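Local coordinates for pilus assembly protein CpaE (Caulobacter crescentus, PDB 4N0P) that probably takes part in pilus assembly, the full-length protein perhaps binding and hydrolysing ATP, and is represented here by its response-regulator receiver-like domain, at residues I25-A30 with A36-A41; V75-L80 with H88-L93; R116-M119 with E125-T128. All coordinates share one frame; numbering follows the deposited sequence.

How the contacts relate
From the N terminus, contact 1 closes the turn from strand 24-28 into helix 32-42, contact 2 does the same for strand 74-77 and helix 83-94, and contact 3 joins helix 112-120 to the strand that follows it, 125-128. The three come in series along the chain; none nests within or crosses another. All reach one parallel sheet. Contacts 1 and 2 share neighbouring strands, where F28 N bonds M76 O and A30 N meets the E78 carboxylate. Contacts 2 and 3 touch through L90 and L118, helix against helix. Contacts 1 and 3 stay apart, their centres about 17 Å from each other across the middle of the domain.

Contact 1. Residues I25-A30 with A36-A41; sequences IHAFCA and ALIEKA
A27 on the strand and I38 on the helix have the closest CA atoms across the contact, with A27 CA 7.8 Å from I38 CA. The segment 25-30 is extended through I25-F28, while 36-41 is regular helix, with K40 N and A41 N each bonded to the carbonyl four residues back. No hydrogen bond crosses between the two segments; the join is made by apolar side chains.

I38 does the work from the helix side, presenting two of its branches. Its CG1 lies anti to the carbonyl carbon (chi1 -67°) and the chain continues extended (chi2 170°), which carries CD1 out to the strand. There CD1 sits 3.9 Å from A27 CB and 3.7 Å from C29 SG, so one methyl touches two residues that point to the same side of the chain. The other branch, CG2, comes alongside the alanine, 4.0 Å from A27 CB. The small A27 methyl probably helps the isoleucine come this close to the strand, and the thiol of C29 extends the apolar surface just beyond it. All three residues are buried.

This is the first strand and first helix of a receiver-type alpha/beta fold, the opening half of a beta-alpha-beta unit completed by strand 51-55. M76 of the adjacent strand 74-77 also packs on A27 and I38. Strand 24-28 lies between strands 51-55 and 74-77, and helix 32-42 packs through L37 and A41 against V136 of helix 133-144.

Contact 2. Residues V75-L80 with H88-L93; sequences VMVETL and HLLDSL
V77 faces L90 and L93 across the join between strand 74-77 and helix 83-94, the third strand and third helix of a receiver-type alpha/beta fold and part of a beta-alpha-beta unit that ends in strand 102-107. The backbones stand well apart, V77 CA and L90 CA being 9.4 Å from each other, and side chains bridge the distance.

From the valine outward, V77 CB points to the helix but is still short of it: 5.2 Å separate it from L93 CD2. The two methyls then divide the work. CG1, beside the backbone N and opposite the carbonyl carbon at chi1 -67°, comes 4.5 Å from L93 CD2. CG2 reaches in the other direction along the helix and meets L90 CD2 at 4.4 Å. The valine therefore addresses two leucines three positions apart, whose facing methyls, L90 CD2 and L93 CD2, are themselves 4.2 Å from each other. These are loose apolar contacts, with no hydrogen bond between the segments. V77 also packs on L59 of helix 58-65 and on V105 of the next strand.

In canonical receiver domains the phosphorylated aspartate follows the core of the third strand; E78 probably occupies the corresponding position here, and its carboxylate is bound by the A30 and R31 amides and the T34 hydroxyl. T79 lies back on the helix side, with T79 OG1 4.6 Å from L89 CD1, and that same OG1 accepts a hydrogen bond from D81 N.

Contact 3. Residues R116-M119 with E125-T128; sequences RELM and EYLT
The phenol ring of Y126 takes the L118 side chain obliquely, through a single methyl. L118 CD1 stands 3.4 Å from Y126 CD1, a tight approach, and 3.8 Å from Y126 CG, so it bears on the CG-CD1-CE1 side of the ring, centred on CD1. It is also 4.0 Å from Y126 CB. The Y126 side chain packs as well on V105 of the neighbouring strand and on L114 and Y115 of helix 112-120, and the hydroxyl at its far end is hydrogen-bonded to T109 O. A chi1 of 174° swings the ring away from the Y126 amide nitrogen and sends it from the strand to the helix.

A second flat group, the peptide link between E125 and Y126, is met by M119. Its side chain bends at both chi2 and chi3, which brings CE to 4.1 Å from E125 C and equally close to Y126 N, with Y126 CB slightly farther away.

Helix 112-120 and strand 125-128 are the second half of the last beta-alpha-beta unit in this receiver-like fold, and the strand is the outermost on its side of the sheet within the chain. L118 also packs on L87 and L90 of helix 83-94, joining the two helices that lie over this part of the sheet.

The carboxylate of E125 folds back on the backbone of the next residue: Y126 N donates to E125 OE1 at 3.0 Å with an N-H...O angle of 152°, and the oxygen receives it through its anti lone pair, on the side away from OE2.

Contact 1. Residues I25-A30 with A36-A41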
# COMPACT_ATOMS: atom_id res chain seq x y z
N ILE A 25 4.44 -5.73 6.15
CA ILE A 25 3.89 -5.06 4.98
C ILE A 25 3.83 -6.04 3.82
O ILE A 25 4.85 -6.64 3.51
CB ILE A 25 4.74 -3.81 4.55
CG1 ILE A 25 4.91 -2.77 5.67
CG2 ILE A 25 4.16 -3.19 3.24
CD1 ILE A 25 6.01 -1.67 5.34
N HIS A 26 2.68 -6.19 3.18
CA HIS A 26 2.55 -7.00 1.97
C HIS A 26 2.22 -6.07 0.84
O HIS A 26 1.20 -5.38 0.91
CB HIS A 26 1.47 -8.09 2.09
CG HIS A 26 1.78 -9.20 3.05
ND1 HIS A 26 0.85 -10.20 3.30
CD2 HIS A 26 2.89 -9.43 3.79
CE1 HIS A 26 1.41 -10.99 4.21
NE2 HIS A 26 2.65 -10.58 4.52
N ALA A 27 3.09 -6.00 -0.19
CA ALA A 27 2.82 -5.11 -1.31
C ALA A 27 2.49 -5.97 -2.53
O ALA A 27 3.28 -6.82 -2.92
CB ALA A 27 4.03 -4.20 -1.57
N PHE A 28 1.31 -5.82 -3.08
CA PHE A 28 0.88 -6.54 -4.29
C PHE A 28 0.92 -5.56 -5.41
O PHE A 28 -0.01 -4.76 -5.54
CB PHE A 28 -0.54 -7.14 -4.12
CG PHE A 28 -0.60 -8.29 -3.15
CD1 PHE A 28 -0.72 -8.06 -1.78
CD2 PHE A 28 -0.61 -9.60 -3.60
CE1 PHE A 28 -0.76 -9.12 -0.89
CE2 PHE A 28 -0.66 -10.66 -2.71
CZ PHE A 28 -0.73 -10.41 -1.35
N CYS A 29 2.03 -5.56 -6.16
CA CYS A 29 2.26 -4.60 -7.26
C CYS A 29 1.78 -5.14 -8.58
O CYS A 29 1.75 -6.35 -8.79
CB CYS A 29 3.73 -4.20 -7.34
SG CYS A 29 4.45 -3.74 -5.75
N ALA A 30 1.48 -4.24 -9.48
CA ALA A 30 1.05 -4.60 -10.84
C ALA A 30 2.03 -4.06 -11.87
O ALA A 30 2.00 -4.49 -13.04
CB ALA A 30 -0.35 -4.05 -11.10
N ALA A 36 9.97 -2.15 -7.84
CA ALA A 36 11.35 -1.67 -7.65
C ALA A 36 11.43 -0.55 -6.60
O ALA A 36 12.31 -0.56 -5.75
CB ALA A 36 11.93 -1.18 -8.97
N LEU A 37 10.46 0.38 -6.62
CA LEU A 37 10.38 1.49 -5.68
C LEU A 37 10.14 0.97 -4.26
O LEU A 37 10.77 1.44 -3.34
CB LEU A 37 9.21 2.41 -6.11
CG LEU A 37 8.71 3.37 -5.05
CD1 LEU A 37 9.53 4.63 -5.06
CD2 LEU A 37 7.22 3.64 -5.26
N ILE A 38 9.20 0.03 -4.09
CA ILE A 38 8.88 -0.49 -2.76
C ILE A 38 10.07 -1.30 -2.23
O ILE A 38 10.44 -1.14 -1.06
CB ILE A 38 7.55 -1.28 -2.79
CG1 ILE A 38 6.39 -0.28 -3.10
CG2 ILE A 38 7.33 -2.03 -1.43
CD1 ILE A 38 5.02 -0.93 -3.40
N GLU A 39 10.74 -2.07 -3.11
CA GLU A 39 11.93 -2.83 -2.70
C GLU A 39 13.06 -1.88 -2.26
O GLU A 39 13.73 -2.13 -1.25
CB GLU A 39 12.38 -3.76 -3.83
CG GLU A 39 11.47 -4.98 -4.02
CD GLU A 39 11.58 -6.18 -3.08
OE1 GLU A 39 12.04 -6.01 -1.93
OE2 GLU A 39 11.13 -7.28 -3.49
N LYS A 40 13.21 -0.74 -2.94
CA LYS A 40 14.19 0.28 -2.58
C LYS A 40 13.85 0.89 -1.22
O LYS A 40 14.73 1.04 -0.38
CB LYS A 40 14.25 1.37 -3.66
CG LYS A 40 15.65 1.86 -3.95
CD LYS A 40 15.69 2.81 -5.15
CE LYS A 40 15.94 2.12 -6.48
NZ LYS A 40 16.18 3.09 -7.58
N ALA A 41 12.57 1.24 -1.00
CA ALA A 41 12.10 1.76 0.29
C ALA A 41 12.33 0.71 1.40
O ALA A 41 12.83 1.05 2.46
CB ALA A 41 10.62 2.13 0.20

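Contact 2. Residues V75-L80 with H88-L93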
# COMPACT_ATOMS: atom_id res chain seq x y z
N VAL A 75 -1.26 -3.44 3.96
CA VAL A 75 -1.43 -4.04 2.62
C VAL A 75 -1.29 -2.90 1.61
O VAL A 75 -2.05 -1.93 1.67
CB VAL A 75 -2.78 -4.79 2.47
CG1 VAL A 75 -2.95 -5.28 1.03
CG2 VAL A 75 -2.86 -5.97 3.44
N MET A 76 -0.33 -3.01 0.70
CA MET A 76 -0.15 -2.01 -0.36
C MET A 76 -0.60 -2.65 -1.66
O MET A 76 -0.21 -3.79 -1.95
CB MET A 76 1.32 -1.55 -0.46
CG MET A 76 1.81 -0.86 0.78
SD MET A 76 3.52 -0.23 0.58
CE MET A 76 3.27 1.07 -0.53
N VAL A 77 -1.50 -1.99 -2.41
CA VAL A 77 -2.04 -2.62 -3.62
C VAL A 77 -1.99 -1.67 -4.81
O VAL A 77 -2.03 -0.45 -4.68
CB VAL A 77 -3.48 -3.15 -3.41
CG1 VAL A 77 -3.51 -4.33 -2.44
CG2 VAL A 77 -4.43 -2.03 -2.97
N GLU A 78 -2.02 -2.27 -6.01
CA GLU A 78 -2.01 -1.53 -7.25
C GLU A 78 -2.78 -2.35 -8.29
O GLU A 78 -2.82 -3.58 -8.19
CB GLU A 78 -0.54 -1.36 -7.66
CG GLU A 78 -0.25 -0.53 -8.88
CD GLU A 78 1.21 -0.50 -9.27
OE1 GLU A 78 1.88 -1.56 -9.18
OE2 GLU A 78 1.69 0.58 -9.69
N THR A 79 -3.39 -1.69 -9.26
CA THR A 79 -4.08 -2.41 -10.35
C THR A 79 -3.75 -1.74 -11.69
O THR A 79 -3.50 -0.54 -11.71
CB THR A 79 -5.60 -2.49 -10.10
OG1 THR A 79 -6.20 -3.23 -11.18
CG2 THR A 79 -6.26 -1.11 -10.01
N LEU A 80 -3.79 -2.50 -12.79
CA LEU A 80 -3.62 -1.93 -14.14
C LEU A 80 -4.98 -1.63 -14.81
O LEU A 80 -5.01 -1.11 -15.92
CB LEU A 80 -2.87 -2.94 -15.03
CG LEU A 80 -1.46 -3.36 -14.65
CD1 LEU A 80 -1.13 -4.72 -15.27
CD2 LEU A 80 -0.46 -2.35 -15.12
N HIS A 88 -14.32 -1.78 -7.15
CA HIS A 88 -15.01 -3.06 -6.97
C HIS A 88 -14.11 -4.08 -6.22
O HIS A 88 -14.55 -4.77 -5.30
CB HIS A 88 -15.43 -3.61 -8.34
CG HIS A 88 -15.99 -5.00 -8.27
ND1 HIS A 88 -17.25 -5.25 -7.74
CD2 HIS A 88 -15.44 -6.18 -8.66
CE1 HIS A 88 -17.42 -6.56 -7.81
NE2 HIS A 88 -16.36 -7.17 -8.36
N LEU A 89 -12.84 -4.14 -6.60
CA LEU A 89 -11.90 -5.07 -5.97
C LEU A 89 -11.60 -4.65 -4.53
O LEU A 89 -11.40 -5.53 -3.69
CB LEU A 89 -10.62 -5.17 -6.78
CG LEU A 89 -10.71 -5.93 -8.12
CD1 LEU A 89 -9.54 -5.60 -9.00
CD2 LEU A 89 -10.76 -7.41 -7.90
N LEU A 90 -11.63 -3.34 -4.23
CA LEU A 90 -11.41 -2.87 -2.85
C LEU A 90 -12.56 -3.30 -1.93
O LEU A 90 -12.32 -3.64 -0.77
CB LEU A 90 -11.19 -1.35 -2.77
CG LEU A 90 -9.82 -0.86 -3.23
CD1 LEU A 90 -9.80 0.62 -3.33
CD2 LEU A 90 -8.70 -1.30 -2.28
N ASP A 91 -13.80 -3.36 -2.48
CA ASP A 91 -14.97 -3.87 -1.75
C ASP A 91 -14.73 -5.36 -1.38
O ASP A 91 -14.94 -5.76 -0.23
CB ASP A 91 -16.25 -3.72 -2.62
CG ASP A 91 -16.82 -2.31 -2.81
OD1 ASP A 91 -16.55 -1.43 -1.95
OD2 ASP A 91 -17.55 -2.10 -3.80
N SER A 92 -14.21 -6.16 -2.34
CA SER A 92 -13.88 -7.57 -2.12
C SER A 92 -12.73 -7.71 -1.09
O SER A 92 -12.77 -8.61 -0.24
CB SER A 92 -13.49 -8.24 -3.43
OG SER A 92 -14.56 -8.22 -4.36
N LEU A 93 -11.73 -6.83 -1.16
CA LEU A 93 -10.61 -6.85 -0.22
C LEU A 93 -11.09 -6.54 1.19
O LEU A 93 -10.69 -7.23 2.13
CB LEU A 93 -9.50 -5.85 -0.64
CG LEU A 93 -8.24 -5.81 0.23
CD1 LEU A 93 -7.49 -7.12 0.17
CD2 LEU A 93 -7.32 -4.65 -0.16

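Contact 3. Residues R116-M119 with E125-T128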
# COMPACT_ATOMS: atom_id res chain seq x y z
N ARG A 116 -11.03 11.06 -3.29
CA ARG A 116 -12.11 11.30 -2.33
C ARG A 116 -12.84 10.00 -1.98
O ARG A 116 -13.10 9.74 -0.80
CB ARG A 116 -13.11 12.32 -2.92
CG ARG A 116 -14.16 12.79 -1.94
CD ARG A 116 -15.22 13.61 -2.66
NE ARG A 116 -14.69 14.88 -3.18
CZ ARG A 116 -14.61 15.20 -4.47
NH1 ARG A 116 -15.02 14.35 -5.39
NH2 ARG A 116 -14.14 16.38 -4.83
N GLU A 117 -13.16 9.19 -3.00
CA GLU A 117 -13.88 7.94 -2.84
C GLU A 117 -13.04 6.96 -2.00
O GLU A 117 -13.58 6.34 -1.08
CB GLU A 117 -14.22 7.35 -4.21
CG GLU A 117 -15.11 6.11 -4.18
CD GLU A 117 -16.37 6.14 -3.34
OE1 GLU A 117 -17.01 7.21 -3.21
OE2 GLU A 117 -16.74 5.06 -2.81
N LEU A 118 -11.73 6.85 -2.30
CA LEU A 118 -10.83 5.96 -1.55
C LEU A 118 -10.79 6.36 -0.07
O LEU A 118 -10.90 5.50 0.80
CB LEU A 118 -9.39 5.99 -2.15
CG LEU A 118 -9.22 5.38 -3.56
CD1 LEU A 118 -7.78 5.52 -4.05
CD2 LEU A 118 -9.70 3.94 -3.61
N MET A 119 -10.67 7.67 0.21
CA MET A 119 -10.60 8.18 1.59
C MET A 119 -11.91 7.88 2.33
O MET A 119 -11.87 7.44 3.48
CB MET A 119 -10.28 9.68 1.61
CG MET A 119 -8.88 10.03 1.15
SD MET A 119 -7.47 9.13 1.95
CE MET A 119 -7.10 7.91 0.70
N GLU A 125 -4.03 5.76 2.57
CA GLU A 125 -3.30 6.70 1.74
C GLU A 125 -3.40 6.26 0.29
O GLU A 125 -3.57 5.07 -0.00
CB GLU A 125 -1.81 6.75 2.21
CG GLU A 125 -0.92 7.81 1.57
CD GLU A 125 -1.43 9.24 1.66
OE1 GLU A 125 -2.36 9.60 0.89
OE2 GLU A 125 -0.90 9.99 2.51
N TYR A 126 -3.26 7.22 -0.61
CA TYR A 126 -3.23 6.95 -2.04
C TYR A 126 -1.96 7.61 -2.58
O TYR A 126 -1.79 8.81 -2.38
CB TYR A 126 -4.51 7.46 -2.74
CG TYR A 126 -4.46 7.35 -4.25
CD1 TYR A 126 -4.51 6.10 -4.88
CD2 TYR A 126 -4.31 8.48 -5.05
CE1 TYR A 126 -4.45 5.99 -6.27
CE2 TYR A 126 -4.25 8.38 -6.44
CZ TYR A 126 -4.31 7.13 -7.05
OH TYR A 126 -4.27 7.04 -8.42
N LEU A 127 -1.05 6.80 -3.16
CA LEU A 127 0.22 7.32 -3.67
C LEU A 127 0.21 7.34 -5.17
O LEU A 127 -0.19 6.35 -5.79
CB LEU A 127 1.39 6.47 -3.15
CG LEU A 127 1.58 6.41 -1.64
CD1 LEU A 127 2.70 5.45 -1.30
CD2 LEU A 127 1.90 7.79 -1.05
N THR A 128 0.60 8.49 -5.76
CA THR A 128 0.57 8.63 -7.21
C THR A 128 1.97 8.60 -7.74
O THR A 128 2.81 9.44 -7.38
CB THR A 128 -0.15 9.93 -7.67
OG1 THR A 128 -1.33 10.14 -6.89
CG2 THR A 128 -0.51 9.90 -9.15